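Local atomic coordinates of RhCC (Rhodococcus jostii RHA1, PDB entry 4U5P), a protein that is a magnesium-binding member of the tautomerase superfamily that probably acts as an unusual cofactor-independent oxygenase. Residues Pro1-Phe6 against Val62-Asp67; Leu81-Ala86 against Trp101-Asp106. All coordinates share one frame; numbering follows the deposited sequence.

Interaction 1. Residues Pro1-Phe6 against Val62-Asp67; sequences PYWEIF and VRIRLD
The antiparallel junction at the middle of the tautomerase-type sheet pairs Trp3 with Leu66 and Ile5 with Ile64, joining the amino-terminal strand to residues 62-67. The two strand segments run at 167° to each other, and three hydrogen-bonded pairs, Tyr2 with Asp67, Glu4 with Arg65 and Phe6 with Arg63, supply six backbone bonds; the shortest, Glu4 N to Arg65 O, measures 2.8 Å. On the face of Trp3 and Ile5, which helix 14-32 packs against, Leu66 lies alongside the indole. Its CG sits between backbone N and carbonyl carbon (chi1 50°), which brings CD2 over the six-membered ring, 3.9 Å from the centroid and 6° off the normal, a CH-pi contact. CD1 covers the same indole at 3.7 Å from Trp3 NE1, while Ile64 CG2 reaches Trp3 CE3 at 3.7 Å. Trp3 NE1 is hydrogen-bonded to Tyr28. With an alanine in place of Trp3, Leu66 would probably lose the flat surface beneath its methyls, leaving a gap against helix 14-32 and Tyr28 OH without its indole partner. On the other face, a water bridges Glu4 and Arg65: it donates to Glu4 OE1 at 2.5 Å, a short contact, and accepts from Arg65 NH1 at 2.9 Å. The extended Arg65 chain also carries NH1 to Asp67 OD1 at 2.9 Å, a salt bridge in which the nitrogen meets the oxygen from above the carboxylate plane. Each of these two residues has a further mate across the trimer, Arg65 NE with Asp67 of the second subunit and Asp67 OD2 with Arg65 of the third. A hydrophobic face turned to a helix and a face of mixed aromatic and charged side chains turned to the other subunits fit the trimeric beta-alpha-beta architecture of the tautomerase superfamily.

Interaction 2. Residues Leu81-Ala86 against Trp101-Asp106; sequences LMMTVA and WEIHID. With MG (magnesium ion), chain F.
Bends at chi2 (-49°) and chi3 (-66°) fold the Met83 chain so that its sulfur and methyl reach strand residues Ile105 and Ile103, while Ile105, with CG1 anti to its carbonyl carbon, extends CD1 to meet the sulfur. This is helix-on-sheet packing within the beta-alpha-beta unit formed by strand 61-68, helix 76-90 and strand 100-107. The helix and strand segments have axes 10.6 Å apart, inclined at 142°, and side chains fill the separation. Met83 SD and Ile105 CD1 meet tip to tip at 3.5 Å, whereas Met83 and Ile103 run antiparallel alongside one another, bringing Met83 CE to within 4.0 Å of Ile103 CG2. From the preceding helix position, Met82 crosses Ile105 at a slant, its CG also 4.0 Å from CD1, so that this one methyl is touched by both methionines. Ala86, one turn on from Met82, adds a looser contact through CB to Ile103 CD1. All five touching residues are buried, and their contacts are apolar. Alternation along the strand turns His104 away from the helix; its ring meets Tyr2 of the second subunit edge-to-face. Near the strand's end Asp106 binds magnesium together with Asp106 of both other subunits, its OD2 lying 2.2 Å from the metal, while OD1 accepts a hydrogen bond from a metal-bound water at 2.7 Å.

In the fold
Interactions 1 and 2 meet on neighbouring strands of one sheet, their centres about 10 Å apart. Strand 61-68 pairs with the amino-terminal strand in interaction 1 and lies beside strand 100-107 of interaction 2; Asp106 N approaches Leu66 O at 2.9 Å, a probable hydrogen bond. The side chains continue this link, with Arg65 CG 3.6 Å from His104 CE1. Both contacts lead toward the metal site: the side chain of Asp67 is about 4 Å from that of Asp106 at their nearest atoms, and that of Arg65 about 6 Å from the magnesium ion at its nearest atom. His104 NE2 is hydrogen-bonded to Asp67 of the second subunit, so the two interactions are also joined through the trimer interface.

Interaction 1. Residues Pro1-Phe6 against Val62-Asp67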
loop_
_atom_site.group_PDB
_atom_site.type_symbol
_atom_site.label_atom_id
_atom_site.label_comp_id
_atom_site.label_asym_id
_atom_site.label_seq_id
_atom_site.Cartn_x
_atom_site.Cartn_y
_atom_site.Cartn_z
ATOM N N PRO B 1 7.739 7.809 8.799
ATOM C CA PRO B 1 7.353 6.399 8.633
ATOM C C PRO B 1 5.840 6.223 8.540
ATOM O O PRO B 1 5.077 6.869 9.260
ATOM C CB PRO B 1 7.918 5.738 9.886
ATOM C CG PRO B 1 9.065 6.598 10.281
ATOM C CD PRO B 1 8.688 7.990 9.912
ATOM N N TYR B 2 5.422 5.336 7.647
ATOM C CA TYR B 2 4.016 5.103 7.365
ATOM C C TYR B 2 3.736 3.632 7.616
ATOM O O TYR B 2 4.077 2.799 6.795
ATOM C CB TYR B 2 3.720 5.508 5.919
ATOM C CG TYR B 2 2.375 5.118 5.363
ATOM C CD1 TYR B 2 1.246 5.899 5.587
ATOM C CD2 TYR B 2 2.240 3.974 4.575
ATOM C CE1 TYR B 2 0.017 5.543 5.051
ATOM C CE2 TYR B 2 1.024 3.607 4.048
ATOM C CZ TYR B 2 -0.087 4.392 4.285
ATOM O OH TYR B 2 -1.303 4.032 3.747
ATOM N N TRP B 3 3.133 3.332 8.762
ATOM C CA TRP B 3 2.879 1.953 9.187
ATOM C C TRP B 3 1.410 1.565 9.010
ATOM O O TRP B 3 0.516 2.289 9.439
ATOM C CB TRP B 3 3.250 1.761 10.663
ATOM C CG TRP B 3 4.718 1.737 11.006
ATOM C CD1 TRP B 3 5.644 2.715 10.766
ATOM C CD2 TRP B 3 5.419 0.683 11.688
ATOM N NE1 TRP B 3 6.874 2.333 11.257
ATOM C CE2 TRP B 3 6.764 1.088 11.814
ATOM C CE3 TRP B 3 5.038 -0.560 12.202
ATOM C CZ2 TRP B 3 7.722 0.306 12.447
ATOM C CZ3 TRP B 3 5.997 -1.347 12.815
ATOM C CH2 TRP B 3 7.325 -0.911 12.930
ATOM N N GLU B 4 1.171 0.410 8.390
ATOM C CA GLU B 4 -0.150 -0.209 8.352
ATOM C C GLU B 4 -0.108 -1.482 9.146
ATOM O O GLU B 4 0.783 -2.312 8.944
ATOM C CB GLU B 4 -0.597 -0.536 6.929
ATOM C CG GLU B 4 -0.843 0.635 6.020
ATOM C CD GLU B 4 -1.185 0.147 4.623
ATOM O OE1 GLU B 4 -0.260 -0.333 3.944
ATOM O OE2 GLU B 4 -2.371 0.199 4.228
ATOM N N ILE B 5 -1.064 -1.637 10.049
ATOM C CA ILE B 5 -1.155 -2.835 10.850
ATOM C C ILE B 5 -2.542 -3.454 10.695
ATOM O O ILE B 5 -3.538 -2.939 11.193
ATOM C CB ILE B 5 -0.841 -2.541 12.316
ATOM C CG1 ILE B 5 0.553 -1.906 12.419
ATOM C CG2 ILE B 5 -0.909 -3.844 13.135
ATOM C CD1 ILE B 5 1.005 -1.596 13.829
ATOM N N PHE B 6 -2.588 -4.567 9.975
ATOM C CA PHE B 6 -3.819 -5.309 9.762
ATOM C C PHE B 6 -3.972 -6.358 10.850
ATOM O O PHE B 6 -3.117 -7.225 10.970
ATOM C CB PHE B 6 -3.798 -5.977 8.385
ATOM C CG PHE B 6 -3.670 -5.005 7.241
ATOM C CD1 PHE B 6 -2.425 -4.607 6.777
ATOM C CD2 PHE B 6 -4.797 -4.507 6.619
ATOM C CE1 PHE B 6 -2.314 -3.714 5.717
ATOM C CE2 PHE B 6 -4.687 -3.618 5.557
ATOM C CZ PHE B 6 -3.444 -3.232 5.108
ATOM N N VAL B 62 -1.500 -11.086 12.238
ATOM C CA VAL B 62 -1.258 -9.647 12.129
ATOM C C VAL B 62 -0.236 -9.399 11.026
ATOM O O VAL B 62 0.877 -9.910 11.093
ATOM C CB VAL B 62 -0.762 -9.049 13.460
ATOM C CG1 VAL B 62 -0.396 -7.575 13.292
ATOM C CG2 VAL B 62 -1.828 -9.217 14.546
ATOM N N ARG B 63 -0.616 -8.629 10.008
ATOM C CA ARG B 63 0.276 -8.341 8.896
ATOM C C ARG B 63 0.653 -6.864 8.944
ATOM O O ARG B 63 -0.222 -5.996 9.027
ATOM C CB ARG B 63 -0.382 -8.701 7.567
ATOM C CG ARG B 63 0.545 -8.638 6.353
ATOM C CD ARG B 63 1.733 -9.569 6.528
ATOM N NE ARG B 63 2.522 -9.784 5.318
ATOM C CZ ARG B 63 3.458 -8.959 4.862
ATOM N NH1 ARG B 63 3.706 -7.817 5.494
ATOM N NH2 ARG B 63 4.129 -9.273 3.753
ATOM N N ILE B 64 1.955 -6.590 8.928
ATOM C CA ILE B 64 2.447 -5.216 9.037
ATOM C C ILE B 64 3.199 -4.849 7.770
ATOM O O ILE B 64 4.047 -5.593 7.303
ATOM C CB ILE B 64 3.365 -5.038 10.266
ATOM C CG1 ILE B 64 2.616 -5.448 11.539
ATOM C CG2 ILE B 64 3.844 -3.576 10.398
ATOM C CD1 ILE B 64 3.510 -5.645 12.733
ATOM N N ARG B 65 2.893 -3.676 7.231
ATOM C CA ARG B 65 3.611 -3.143 6.081
ATOM C C ARG B 65 3.924 -1.675 6.353
ATOM O O ARG B 65 3.059 -0.937 6.840
ATOM C CB ARG B 65 2.778 -3.285 4.800
ATOM C CG ARG B 65 3.475 -2.773 3.569
ATOM C CD ARG B 65 2.533 -2.607 2.406
ATOM N NE ARG B 65 3.296 -2.262 1.210
ATOM C CZ ARG B 65 3.812 -1.063 0.969
ATOM N NH1 ARG B 65 3.651 -0.050 1.827
ATOM N NH2 ARG B 65 4.502 -0.877 -0.143
ATOM N N LEU B 66 5.153 -1.248 6.069
ATOM C CA LEU B 66 5.480 0.172 6.212
ATOM C C LEU B 66 6.286 0.742 5.064
ATOM O O LEU B 66 7.014 0.020 4.395
ATOM C CB LEU B 66 6.233 0.431 7.514
ATOM C CG LEU B 66 7.435 -0.421 7.875
ATOM C CD1 LEU B 66 8.488 0.346 8.650
ATOM C CD2 LEU B 66 6.935 -1.585 8.717
ATOM N N ASP B 67 6.105 2.052 4.844
ATOM C CA ASP B 67 6.964 2.848 3.973
ATOM C C ASP B 67 7.900 3.694 4.810
ATOM O O ASP B 67 7.486 4.303 5.799
ATOM C CB ASP B 67 6.162 3.782 3.055
ATOM C CG ASP B 67 5.413 3.050 1.953
ATOM O OD1 ASP B 67 5.812 1.931 1.577
ATOM O OD2 ASP B 67 4.429 3.622 1.437
HETATM O O HOH W 1 2.158 0.278 4.258
#

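Interaction 2. Residues Leu81-Ala86 against Trp101-Asp106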
loop_
_atom_site.group_PDB
_atom_site.type_symbol
_atom_site.label_atom_id
_atom_site.label_comp_id
_atom_site.label_asym_id
_atom_site.label_seq_id
_atom_site.Cartn_x
_atom_site.Cartn_y
_atom_site.Cartn_z
ATOM N N LEU B 81 19.521 -3.860 11.891
ATOM C CA LEU B 81 19.204 -3.295 13.196
ATOM C C LEU B 81 17.767 -2.777 13.221
ATOM O O LEU B 81 17.061 -2.979 14.206
ATOM C CB LEU B 81 20.190 -2.183 13.560
ATOM C CG LEU B 81 19.949 -1.516 14.925
ATOM C CD1 LEU B 81 20.058 -2.522 16.062
ATOM C CD2 LEU B 81 20.927 -0.379 15.134
ATOM N N MET B 82 17.334 -2.125 12.140
ATOM C CA MET B 82 15.954 -1.642 12.039
ATOM C C MET B 82 14.945 -2.787 12.236
ATOM O O MET B 82 13.977 -2.643 12.989
ATOM C CB MET B 82 15.707 -0.978 10.687
ATOM C CG MET B 82 14.249 -0.582 10.425
ATOM S SD MET B 82 13.654 0.740 11.511
ATOM C CE MET B 82 11.921 0.279 11.646
ATOM N N MET B 83 15.156 -3.909 11.557
ATOM C CA MET B 83 14.234 -5.040 11.697
ATOM C C MET B 83 14.280 -5.588 13.135
ATOM O O MET B 83 13.249 -5.937 13.706
ATOM C CB MET B 83 14.556 -6.156 10.692
ATOM C CG MET B 83 14.561 -5.738 9.216
ATOM S SD MET B 83 13.117 -4.802 8.652
ATOM C CE MET B 83 11.805 -6.020 8.789
ATOM N N THR B 84 15.472 -5.655 13.719
ATOM C CA THR B 84 15.637 -6.171 15.081
ATOM C C THR B 84 14.877 -5.321 16.094
ATOM O O THR B 84 14.154 -5.843 16.946
ATOM C CB THR B 84 17.134 -6.231 15.468
ATOM O OG1 THR B 84 17.800 -7.191 14.645
ATOM C CG2 THR B 84 17.321 -6.616 16.936
ATOM N N VAL B 85 15.038 -4.007 15.998
ATOM C CA VAL B 85 14.374 -3.107 16.924
ATOM C C VAL B 85 12.864 -3.139 16.699
ATOM O O VAL B 85 12.096 -3.098 17.659
ATOM C CB VAL B 85 14.921 -1.673 16.792
ATOM C CG1 VAL B 85 14.108 -0.699 17.643
ATOM C CG2 VAL B 85 16.399 -1.651 17.196
ATOM N N ALA B 86 12.436 -3.228 15.442
ATOM C CA ALA B 86 11.011 -3.331 15.140
ATOM C C ALA B 86 10.409 -4.557 15.831
ATOM O O ALA B 86 9.358 -4.462 16.461
ATOM C CB ALA B 86 10.772 -3.397 13.641
ATOM N N TRP B 101 2.566 -13.476 12.727
ATOM C CA TRP B 101 2.814 -12.140 12.172
ATOM C C TRP B 101 3.929 -12.129 11.135
ATOM O O TRP B 101 4.755 -13.044 11.080
ATOM C CB TRP B 101 3.120 -11.157 13.311
ATOM C CG TRP B 101 4.507 -11.206 13.866
ATOM C CD1 TRP B 101 5.492 -10.290 13.657
ATOM C CD2 TRP B 101 5.062 -12.194 14.751
ATOM N NE1 TRP B 101 6.627 -10.639 14.340
ATOM C CE2 TRP B 101 6.392 -11.812 15.016
ATOM C CE3 TRP B 101 4.568 -13.373 15.332
ATOM C CZ2 TRP B 101 7.232 -12.550 15.837
ATOM C CZ3 TRP B 101 5.408 -14.112 16.144
ATOM C CH2 TRP B 101 6.728 -13.704 16.385
ATOM N N GLU B 102 3.916 -11.090 10.297
ATOM C CA GLU B 102 4.890 -10.893 9.228
ATOM C C GLU B 102 4.994 -9.404 8.976
ATOM O O GLU B 102 4.010 -8.702 9.145
ATOM C CB GLU B 102 4.466 -11.625 7.959
ATOM C CG GLU B 102 5.415 -11.483 6.788
ATOM C CD GLU B 102 5.018 -12.371 5.617
ATOM O OE1 GLU B 102 3.804 -12.589 5.390
ATOM O OE2 GLU B 102 5.934 -12.864 4.933
ATOM N N ILE B 103 6.172 -8.933 8.579
ATOM C CA ILE B 103 6.407 -7.500 8.410
ATOM C C ILE B 103 7.352 -7.256 7.249
ATOM O O ILE B 103 8.322 -7.996 7.071
ATOM C CB ILE B 103 7.001 -6.881 9.699
ATOM C CG1 ILE B 103 7.217 -5.373 9.529
ATOM C CG2 ILE B 103 8.324 -7.568 10.071
ATOM C CD1 ILE B 103 7.510 -4.641 10.842
ATOM N N HIS B 104 7.079 -6.232 6.442
ATOM C CA HIS B 104 8.086 -5.787 5.485
ATOM C C HIS B 104 8.052 -4.281 5.279
ATOM O O HIS B 104 7.070 -3.616 5.629
ATOM C CB HIS B 104 7.950 -6.520 4.143
ATOM C CG HIS B 104 6.776 -6.104 3.310
ATOM N ND1 HIS B 104 5.488 -6.503 3.589
ATOM C CD2 HIS B 104 6.705 -5.385 2.167
ATOM C CE1 HIS B 104 4.668 -6.020 2.674
ATOM N NE2 HIS B 104 5.381 -5.337 1.798
ATOM N N ILE B 105 9.160 -3.767 4.744
ATOM C CA ILE B 105 9.367 -2.336 4.553
ATOM C C ILE B 105 9.671 -2.021 3.101
ATOM O O ILE B 105 10.409 -2.755 2.433
ATOM C CB ILE B 105 10.536 -1.797 5.412
ATOM C CG1 ILE B 105 10.437 -2.302 6.854
ATOM C CG2 ILE B 105 10.605 -0.248 5.320
ATOM C CD1 ILE B 105 11.548 -1.810 7.755
ATOM N N ASP B 106 9.114 -0.914 2.619
ATOM C CA ASP B 106 9.533 -0.349 1.341
ATOM C C ASP B 106 10.128 1.033 1.585
ATOM O O ASP B 106 9.746 1.719 2.523
ATOM C CB ASP B 106 8.365 -0.265 0.352
ATOM C CG ASP B 106 8.831 -0.046 -1.090
ATOM O OD1 ASP B 106 9.983 -0.424 -1.400
ATOM O OD2 ASP B 106 8.042 0.462 -1.926
HETATM MG MG MG F . 8.167 0.797 -4.074
HETATM O O HOH W 2 9.806 -0.579 -4.080
HETATM O O HOH W 3 9.629 2.311 -3.846
HETATM O O HOH W 4 8.602 0.961 -6.092
#